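Local coordinates for protein galectin (Danio rerio, PDB 6E20) that binds beta-galactoside glycans as a galectin-1-like lectin and probably acts in innate immunity by recognising glycans on a viral envelope glycoprotein, at residues B[20-25]-B[82-87]; B[77-82]-B[98-103]. One frame throughout, in Å; residues are numbered along the deposited sequence.

Contact 1: B[20-25]-B[82-87]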
loop_
_atom_site.group_PDB
_atom_site.type_symbol
_atom_site.label_atom_id
_atom_site.label_comp_id
_atom_site.label_asym_id
_atom_site.label_seq_id
_atom_site.Cartn_x
_atom_site.Cartn_y
_atom_site.Cartn_z
ATOM N N THR B 20 -8.573 3.122 1.371
ATOM C CA THR B 20 -9.610 3.286 0.323
ATOM C C THR B 20 -9.848 1.924 -0.321
ATOM O O THR B 20 -8.880 1.279 -0.745
ATOM C CB THR B 20 -9.211 4.311 -0.741
ATOM O OG1 THR B 20 -8.602 5.379 -0.020
ATOM C CG2 THR B 20 -10.395 4.807 -1.540
ATOM N N GLY B 21 -11.104 1.529 -0.382
ATOM C CA GLY B 21 -11.504 0.204 -0.855
ATOM C C GLY B 21 -12.939 0.188 -1.303
ATOM O O GLY B 21 -13.659 1.179 -1.089
ATOM N N VAL B 22 -13.315 -0.919 -1.932
ATOM C CA VAL B 22 -14.707 -1.222 -2.362
ATOM C C VAL B 22 -14.962 -2.676 -2.011
ATOM O O VAL B 22 -14.216 -3.547 -2.473
ATOM C CB VAL B 22 -14.875 -0.999 -3.870
ATOM C CG1 VAL B 22 -16.322 -1.171 -4.300
ATOM C CG2 VAL B 22 -14.311 0.339 -4.317
ATOM N N PRO B 23 -15.987 -2.981 -1.184
ATOM C CA PRO B 23 -16.334 -4.368 -0.930
ATOM C C PRO B 23 -16.724 -4.957 -2.293
ATOM O O PRO B 23 -17.329 -4.252 -3.061
ATOM C CB PRO B 23 -17.493 -4.319 0.073
ATOM C CG PRO B 23 -17.518 -2.891 0.582
ATOM C CD PRO B 23 -16.889 -2.044 -0.500
ATOM N N LYS B 24 -16.336 -6.199 -2.558
ATOM C CA LYS B 24 -16.770 -6.930 -3.778
ATOM C C LYS B 24 -18.293 -6.922 -3.837
ATOM O O LYS B 24 -18.961 -6.890 -2.804
ATOM C CB LYS B 24 -16.275 -8.375 -3.805
ATOM C CG LYS B 24 -14.779 -8.568 -3.655
ATOM C CD LYS B 24 -13.979 -8.168 -4.845
ATOM C CE LYS B 24 -12.494 -8.436 -4.686
ATOM N NZ LYS B 24 -12.168 -9.875 -4.804
ATOM N N PRO B 25 -18.896 -6.963 -5.044
ATOM C CA PRO B 25 -20.355 -6.945 -5.161
ATOM C C PRO B 25 -21.054 -8.043 -4.347
ATOM O O PRO B 25 -22.155 -7.838 -3.934
ATOM C CB PRO B 25 -20.618 -7.129 -6.670
ATOM C CG PRO B 25 -19.338 -6.660 -7.337
ATOM C CD PRO B 25 -18.220 -6.960 -6.351
ATOM N N ASP B 82 -20.024 -3.217 -3.355
ATOM C CA ASP B 82 -19.601 -2.499 -4.588
ATOM C C ASP B 82 -19.585 -0.971 -4.404
ATOM O O ASP B 82 -19.577 -0.279 -5.423
ATOM C CB ASP B 82 -20.506 -2.821 -5.782
ATOM C CG ASP B 82 -19.816 -2.597 -7.121
ATOM O OD1 ASP B 82 -18.589 -2.618 -7.165
ATOM O OD2 ASP B 82 -20.510 -2.408 -8.112
ATOM N N LYS B 83 -19.567 -0.441 -3.179
ATOM C CA LYS B 83 -19.494 1.032 -2.976
ATOM C C LYS B 83 -18.170 1.375 -2.322
ATOM O O LYS B 83 -17.842 0.722 -1.314
ATOM C CB LYS B 83 -20.683 1.520 -2.152
ATOM C CG LYS B 83 -21.953 1.594 -2.981
ATOM C CD LYS B 83 -21.747 2.508 -4.196
ATOM C CE LYS B 83 -22.165 1.821 -5.466
ATOM N NZ LYS B 83 -23.522 1.252 -5.312
ATOM N N GLU B 84 -17.452 2.343 -2.890
ATOM C CA GLU B 84 -16.149 2.808 -2.352
ATOM C C GLU B 84 -16.352 3.321 -0.929
ATOM O O GLU B 84 -17.373 3.962 -0.673
ATOM C CB GLU B 84 -15.505 3.922 -3.173
ATOM C CG GLU B 84 -14.185 4.384 -2.550
ATOM C CD GLU B 84 -13.375 5.386 -3.354
ATOM O OE1 GLU B 84 -13.208 6.510 -2.870
ATOM O OE2 GLU B 84 -12.917 5.038 -4.441
ATOM N N PHE B 85 -15.404 3.019 -0.049
ATOM C CA PHE B 85 -15.313 3.582 1.315
ATOM C C PHE B 85 -13.890 4.093 1.540
ATOM O O PHE B 85 -12.923 3.651 0.848
ATOM C CB PHE B 85 -15.656 2.540 2.379
ATOM C CG PHE B 85 -14.685 1.392 2.407
ATOM C CD1 PHE B 85 -13.436 1.521 3.001
ATOM C CD2 PHE B 85 -14.990 0.199 1.776
ATOM C CE1 PHE B 85 -12.528 0.471 2.989
ATOM C CE2 PHE B 85 -14.081 -0.851 1.772
ATOM C CZ PHE B 85 -12.852 -0.712 2.370
ATOM N N GLN B 86 -13.799 5.004 2.502
ATOM C CA GLN B 86 -12.541 5.498 3.087
ATOM C C GLN B 86 -12.666 5.377 4.610
ATOM O O GLN B 86 -13.696 5.810 5.162
ATOM C CB GLN B 86 -12.224 6.905 2.583
ATOM C CG GLN B 86 -10.727 7.159 2.576
ATOM C CD GLN B 86 -10.343 8.474 1.942
ATOM O OE1 GLN B 86 -10.412 9.524 2.579
ATOM N NE2 GLN B 86 -9.866 8.404 0.709
ATOM N N ILE B 87 -11.709 4.668 5.206
ATOM C CA ILE B 87 -11.541 4.427 6.671
ATOM C C ILE B 87 -10.216 5.060 7.109
ATOM O O ILE B 87 -9.209 4.946 6.366
ATOM C CB ILE B 87 -11.558 2.919 6.959
ATOM C CG1 ILE B 87 -12.905 2.289 6.602
ATOM C CG2 ILE B 87 -11.159 2.611 8.390
ATOM C CD1 ILE B 87 -12.839 0.770 6.499
#
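Gly-21 and Phe-85 form an antiparallel hydrogen-bonded pair between strands 16-23 and 85-91. Phe-85 N gives a bond to Gly-21 O (2.7 Å). Gly-21 N returns one to Phe-85 O (3.1 Å). Thr-20 and Gln-86 follow as a non-hydrogen-bonded pair. The short strand axes pass 5.0 Å apart, with an angle of 131° between their directions. Beyond Val-22 the ladder gives way to a single bond from Asp-82 N to Pro-23 O (2.9 Å), with the donor above the carbonyl plane.

Phe-85 turns its ring back over Gly-21. Its CG sits between the backbone N and the carbonyl carbon (chi1 64°). Gly-21 CA lies 4.0 Å from the ring centroid and makes a CH-pi contact over the face. Pro-23 CD comes to the ring edge, close to the ring plane, 3.7 Å from Phe-85 CD2. On the other face of the sheet, Thr-20 CG2 rests against the carboxylate of Glu-84, 3.5 Å from CD. The extended Gln-86 side chain sends NE2 to Thr-20 OG1 in a weak bond. Val-22 lies against the chain leading into the strand: CG1 on the Asp-82 backbone, CG2 on Glu-84 CA. Asp-82 OD1 forms a salt bridge with Arg-127 on strand 126-133.

With no side chain on Gly-21, the Phe-85 ring sits over its backbone, with Gly-21 O over one face. The ring also meets Phe-30 of the facing sheet, as expected inside the galectin beta-sandwich. The two ladder bonds satisfy the Gly-21 and Phe-85 backbones beside this ring, while the weak Gln-86 bond adds little.

Contact 2: B[77-82]-B[98-103]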
loop_
_atom_site.group_PDB
_atom_site.type_symbol
_atom_site.label_atom_id
_atom_site.label_comp_id
_atom_site.label_asym_id
_atom_site.label_seq_id
_atom_site.Cartn_x
_atom_site.Cartn_y
_atom_site.Cartn_z
ATOM N N PHE B 77 -22.726 0.507 10.632
ATOM C CA PHE B 77 -22.313 -0.258 9.427
ATOM C C PHE B 77 -22.538 0.559 8.164
ATOM O O PHE B 77 -23.450 0.264 7.400
ATOM C CB PHE B 77 -23.066 -1.582 9.310
ATOM C CG PHE B 77 -22.379 -2.616 8.454
ATOM C CD1 PHE B 77 -21.322 -3.373 8.956
ATOM C CD2 PHE B 77 -22.830 -2.889 7.167
ATOM C CE1 PHE B 77 -20.706 -4.336 8.165
ATOM C CE2 PHE B 77 -22.204 -3.846 6.381
ATOM C CZ PHE B 77 -21.150 -4.575 6.882
ATOM N N PRO B 78 -21.682 1.557 7.868
ATOM C CA PRO B 78 -21.837 2.364 6.662
ATOM C C PRO B 78 -20.993 1.782 5.523
ATOM O O PRO B 78 -20.237 2.530 4.928
ATOM C CB PRO B 78 -21.296 3.723 7.134
ATOM C CG PRO B 78 -20.135 3.320 8.031
ATOM C CD PRO B 78 -20.552 2.017 8.690
ATOM N N PHE B 79 -21.066 0.467 5.307
ATOM C CA PHE B 79 -20.463 -0.198 4.128
ATOM C C PHE B 79 -21.575 -0.735 3.249
ATOM O O PHE B 79 -22.615 -1.168 3.774
ATOM C CB PHE B 79 -19.516 -1.332 4.518
ATOM C CG PHE B 79 -18.435 -0.855 5.449
ATOM C CD1 PHE B 79 -17.354 -0.138 4.958
ATOM C CD2 PHE B 79 -18.511 -1.099 6.814
ATOM C CE1 PHE B 79 -16.356 0.314 5.809
ATOM C CE2 PHE B 79 -17.516 -0.637 7.664
ATOM C CZ PHE B 79 -16.450 0.077 7.158
ATOM N N ILE B 80 -21.318 -0.760 1.943
ATOM C CA ILE B 80 -22.253 -1.352 0.957
ATOM C C ILE B 80 -21.445 -2.110 -0.070
ATOM O O ILE B 80 -20.419 -1.557 -0.543
ATOM C CB ILE B 80 -23.117 -0.281 0.265
ATOM C CG1 ILE B 80 -23.930 0.553 1.260
ATOM C CG2 ILE B 80 -24.009 -0.932 -0.770
ATOM C CD1 ILE B 80 -24.285 1.924 0.743
ATOM N N GLN B 81 -21.962 -3.282 -0.454
ATOM C CA GLN B 81 -21.413 -4.103 -1.565
ATOM C C GLN B 81 -21.221 -3.170 -2.771
ATOM O O GLN B 81 -22.162 -2.382 -3.104
ATOM C CB GLN B 81 -22.307 -5.312 -1.875
ATOM C CG GLN B 81 -22.394 -6.369 -0.766
ATOM C CD GLN B 81 -23.506 -6.176 0.248
ATOM O OE1 GLN B 81 -23.895 -5.052 0.593
ATOM N NE2 GLN B 81 -24.031 -7.282 0.760
ATOM N N ASP B 82 -20.024 -3.217 -3.355
ATOM C CA ASP B 82 -19.601 -2.499 -4.588
ATOM C C ASP B 82 -19.585 -0.971 -4.404
ATOM O O ASP B 82 -19.577 -0.279 -5.423
ATOM C CB ASP B 82 -20.506 -2.821 -5.782
ATOM C CG ASP B 82 -19.816 -2.597 -7.121
ATOM O OD1 ASP B 82 -18.589 -2.618 -7.165
ATOM O OD2 ASP B 82 -20.510 -2.408 -8.112
ATOM N N VAL B 98 -10.712 4.186 14.954
ATOM C CA VAL B 98 -11.196 4.014 13.562
ATOM C C VAL B 98 -12.255 5.069 13.297
ATOM O O VAL B 98 -13.266 5.072 14.012
ATOM C CB VAL B 98 -11.767 2.610 13.332
ATOM C CG1 VAL B 98 -12.180 2.409 11.883
ATOM C CG2 VAL B 98 -10.783 1.557 13.793
ATOM N N THR B 99 -12.030 5.897 12.292
ATOM C CA THR B 99 -13.058 6.808 11.743
ATOM C C THR B 99 -13.637 6.124 10.501
ATOM O O THR B 99 -12.887 5.818 9.551
ATOM C CB THR B 99 -12.499 8.224 11.538
ATOM O OG1 THR B 99 -11.821 8.600 12.748
ATOM C CG2 THR B 99 -13.572 9.219 11.166
ATOM N N LEU B 100 -14.937 5.879 10.545
ATOM C CA LEU B 100 -15.702 5.221 9.471
ATOM C C LEU B 100 -16.124 6.272 8.457
ATOM O O LEU B 100 -16.071 7.460 8.768
ATOM C CB LEU B 100 -16.903 4.558 10.131
ATOM C CG LEU B 100 -16.528 3.388 11.024
ATOM C CD1 LEU B 100 -17.775 2.750 11.600
ATOM C CD2 LEU B 100 -15.702 2.378 10.244
ATOM N N PRO B 101 -16.572 5.844 7.247
ATOM C CA PRO B 101 -16.985 6.762 6.184
ATOM C C PRO B 101 -17.947 7.848 6.681
ATOM O O PRO B 101 -17.735 8.989 6.370
ATOM C CB PRO B 101 -17.710 5.887 5.152
ATOM C CG PRO B 101 -17.199 4.485 5.400
ATOM C CD PRO B 101 -16.719 4.438 6.841
ATOM N N ASP B 102 -18.957 7.467 7.464
ATOM C CA ASP B 102 -20.018 8.400 7.919
ATOM C C ASP B 102 -19.525 9.231 9.115
ATOM O O ASP B 102 -20.377 9.750 9.838
ATOM C CB ASP B 102 -21.299 7.625 8.239
ATOM C CG ASP B 102 -21.156 6.703 9.436
ATOM O OD1 ASP B 102 -20.049 6.674 10.004
ATOM O OD2 ASP B 102 -22.138 5.991 9.763
ATOM N N GLY B 103 -18.214 9.334 9.347
ATOM C CA GLY B 103 -17.640 10.198 10.403
ATOM C C GLY B 103 -17.762 9.590 11.799
ATOM O O GLY B 103 -17.156 10.136 12.738
#
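Pro-78 meets Pro-101, their side chains crossing at about a right angle, and each proline sits in a turn. Pro-78 is the centre of an inverse gamma turn, whose Phe-79 N to Phe-77 O bond is weak. Pro-101 is the second residue of a type I beta turn from Leu-100 to Gly-103, closed by Gly-103 N to Leu-100 O (2.9 Å). The segments meet by van der Waals contact, with no hydrogen bond between them.

Pro-78 CG is the main touching atom. It lies 3.8 Å from Pro-101 CD and 4.0 Å from Leu-100 CB. Pro-101 CG also rests on the carbonyl oxygen Pro-78 O. Asp-102 comes up to the same proline, with OD2 3.6 Å from Pro-78 CB. Its CG stands between the backbone N and the carbonyl carbon (chi1 67°), which puts Asp-102 CG 3.8 Å from Pro-78 CB. The other oxygen, OD1, is hydrogen-bonded to Ser-104 OG just past the turn.

Deeper down, Leu-100 crosses Phe-79 at about a right angle. Leu-100 CD2 touches the ring at CZ (3.9 Å). Pro-101 CD approaches CE1 of the same ring more loosely, at 4.3 Å.

The contact joins the loop between strands 72-74 and 85-91 to the turn that ends strand 95-99. Phe-79 reaches both sheets of the sandwich: it stacks edge-to-face with Phe-85 and touches Ile-87 on one, and packs on Pro-47 and Ile-58 on the other. Leu-100 likewise meets Met-45 and Ile-58. Pro-101 touches Phe-85, while Asp-102 stays at the surface beside Asn-76.

Overall arrangement
Both contacts lie near one end of the beta-sandwich, their centres about 8 Å apart, and both are partly buried. Contact 1 joins neighbouring strands of the five-stranded sheet and is held mainly by backbone hydrogen bonds. Contact 2 joins a loop to a turn and depends on apolar side chains. They share Asp-82, which ends segment 77-82 and opens segment 82-87. They also touch directly: Val-98 of contact 2 packs on Ile-87 of contact 1, and Pro-23 CG of contact 1 packs on Ile-80 O of contact 2. Both contacts send their aromatic residues between the sheets and keep charged residues outside, away from the glycan site.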